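Local structure of protocatechuate decarboxylase (Klebsiella pneumoniae, 5O3M) at residues Q403-A408 / I418-E423. The protein probably catalyses the reversible, prenylated-flavin-dependent decarboxylation of 3,4-dihydroxybenzoate to catechol, as a member of the UbiD family of decarboxylases. Numbering follows the deposited sequence.
Sequences QAALLA and IILVDE. With 9JE (pentane-1,5-diol), chain H.
A405 meets both I418 and L420, and the contact is apolar throughout. A405 CB lies 3.8 Å from I418 CG2 and 4.1 Å from L420 CD2, both on the same face of the strand. One turn further along the helix, A408 CB reaches I418 CD1 at 3.8 Å. I418 thus spans a helical turn with its two branches: CG2 stands anti to the backbone N and meets A405, while CG1, beside that N (chi1 -58°), carries CD1 to A408. Alanine suits the helix face because a lone methyl lets the axes approach to 9.2 Å; beta-branched I418 suits an extended strand, and L420 adds bulk to the layer. L388 and I480 of the flanking strands extend this buried layer, and L406 packs on L406 of a second subunit.

Beyond the packed residues the strand's C-terminal end turns polar: V485 N donates a hydrogen bond to D422 OD2. D422 CB makes a van der Waals contact with C02 of pentane-1,5-diol at 3.8 Å, and the E423 carboxylate lies against the diol's carbon chain. The helix runs roughly antiparallel to the strand (144°), as expected in the beta-alpha-beta unit formed by strand 385-390, helix 400-411 and strand 417-422 of the UbiD C-terminal domain.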
loop_
_atom_site.group_PDB
_atom_site.type_symbol
_atom_site.label_atom_id
_atom_site.label_comp_id
_atom_site.label_asym_id
_atom_site.label_seq_id
_atom_site.Cartn_x
_atom_site.Cartn_y
_atom_site.Cartn_z
ATOM N N GLN A 403 15.086 2.382 -14.385
ATOM C CA GLN A 403 15.358 3.548 -15.215
ATOM C C GLN A 403 14.987 3.281 -16.673
ATOM O O GLN A 403 14.441 4.160 -17.350
ATOM C CB GLN A 403 16.832 3.954 -15.097
ATOM C CG GLN A 403 17.166 5.266 -15.790
ATOM C CD GLN A 403 16.414 6.448 -15.187
ATOM O OE1 GLN A 403 15.931 6.377 -14.055
ATOM N NE2 GLN A 403 16.315 7.545 -15.950
ATOM N N ALA A 404 15.290 2.077 -17.178
ATOM C CA ALA A 404 14.950 1.740 -18.557
ATOM C C ALA A 404 13.438 1.694 -18.763
ATOM O O ALA A 404 12.934 2.150 -19.798
ATOM C CB ALA A 404 15.597 0.410 -18.947
ATOM N N ALA A 405 12.695 1.175 -17.779
ATOM C CA ALA A 405 11.230 1.226 -17.839
ATOM C C ALA A 405 10.718 2.664 -17.894
ATOM O O ALA A 405 9.802 2.976 -18.669
ATOM C CB ALA A 405 10.615 0.499 -16.640
ATOM N N LEU A 406 11.273 3.553 -17.062
ATOM C CA LEU A 406 10.862 4.955 -17.113
ATOM C C LEU A 406 11.164 5.570 -18.482
ATOM O O LEU A 406 10.333 6.292 -19.053
ATOM C CB LEU A 406 11.546 5.748 -15.993
ATOM C CG LEU A 406 11.264 5.318 -14.547
ATOM C CD1 LEU A 406 12.077 6.148 -13.558
ATOM C CD2 LEU A 406 9.793 5.473 -14.253
ATOM N N LEU A 407 12.359 5.315 -19.017
ATOM C CA LEU A 407 12.673 5.816 -20.355
ATOM C C LEU A 407 11.652 5.325 -21.374
ATOM O O LEU A 407 11.233 6.086 -22.248
ATOM C CB LEU A 407 14.087 5.402 -20.750
ATOM C CG LEU A 407 15.172 6.248 -20.082
ATOM C CD1 LEU A 407 16.418 5.421 -19.816
ATOM C CD2 LEU A 407 15.500 7.433 -20.981
ATOM N N ALA A 408 11.182 4.082 -21.236
ATOM C CA ALA A 408 10.180 3.571 -22.167
ATOM C C ALA A 408 8.837 4.269 -21.980
ATOM O O ALA A 408 8.212 4.706 -22.959
ATOM C CB ALA A 408 10.021 2.059 -22.009
ATOM N N ILE A 418 5.143 -2.383 -18.513
ATOM C CA ILE A 418 6.502 -2.745 -18.894
ATOM C C ILE A 418 6.871 -4.033 -18.175
ATOM O O ILE A 418 6.578 -4.192 -16.986
ATOM C CB ILE A 418 7.496 -1.631 -18.513
ATOM C CG1 ILE A 418 7.106 -0.309 -19.167
ATOM C CG2 ILE A 418 8.923 -2.070 -18.814
ATOM C CD1 ILE A 418 7.297 -0.286 -20.684
ATOM N N ILE A 419 7.517 -4.952 -18.882
ATOM C CA ILE A 419 8.069 -6.155 -18.272
ATOM C C ILE A 419 9.565 -6.157 -18.527
ATOM O O ILE A 419 10.010 -6.026 -19.677
ATOM C CB ILE A 419 7.412 -7.438 -18.799
ATOM C CG1 ILE A 419 5.892 -7.374 -18.575
ATOM C CG2 ILE A 419 8.011 -8.631 -18.112
ATOM C CD1 ILE A 419 5.145 -8.568 -19.194
ATOM N N LEU A 420 10.336 -6.260 -17.453
ATOM C CA LEU A 420 11.788 -6.204 -17.503
ATOM C C LEU A 420 12.336 -7.606 -17.310
ATOM O O LEU A 420 11.955 -8.286 -16.350
ATOM C CB LEU A 420 12.338 -5.278 -16.416
ATOM C CG LEU A 420 11.785 -3.868 -16.446
ATOM C CD1 LEU A 420 12.130 -3.170 -15.145
ATOM C CD2 LEU A 420 12.387 -3.122 -17.618
ATOM N N VAL A 421 13.227 -8.035 -18.218
ATOM C CA VAL A 421 13.843 -9.353 -18.126
ATOM C C VAL A 421 15.324 -9.264 -18.476
ATOM O O VAL A 421 15.788 -8.314 -19.110
ATOM C CB VAL A 421 13.143 -10.396 -19.028
ATOM C CG1 VAL A 421 11.667 -10.527 -18.659
ATOM C CG2 VAL A 421 13.333 -10.051 -20.526
ATOM N N ASP A 422 16.059 -10.301 -18.076
ATOM C CA ASP A 422 17.493 -10.393 -18.316
ATOM C C ASP A 422 17.788 -10.994 -19.687
ATOM O O ASP A 422 16.889 -11.434 -20.401
ATOM C CB ASP A 422 18.147 -11.213 -17.205
ATOM C CG ASP A 422 18.070 -10.517 -15.881
ATOM O OD1 ASP A 422 18.693 -9.446 -15.788
ATOM O OD2 ASP A 422 17.360 -11.010 -14.977
ATOM N N GLU A 423 19.078 -11.046 -20.041
ATOM C CA GLU A 423 19.473 -11.429 -21.387
ATOM C C GLU A 423 19.309 -12.916 -21.662
ATOM O O GLU A 423 19.484 -13.318 -22.811
ATOM C CB GLU A 423 20.922 -11.021 -21.670
ATOM C CG GLU A 423 21.965 -11.846 -20.930
ATOM C CD GLU A 423 22.338 -11.267 -19.563
ATOM O OE1 GLU A 423 21.562 -10.471 -18.985
ATOM O OE2 GLU A 423 23.425 -11.622 -19.065
HETATM C C02 9JE H . 20.180 -13.707 -15.221
HETATM C C03 9JE H . 21.160 -13.575 -16.373
HETATM C C04 9JE H . 22.191 -14.690 -16.485
HETATM C C05 9JE H . 22.778 -14.570 -17.913
HETATM C C06 9JE H . 23.909 -15.573 -18.099
HETATM O O01 9JE H . 20.883 -13.209 -14.105
HETATM O O07 9JE H . 23.604 -16.616 -17.148
#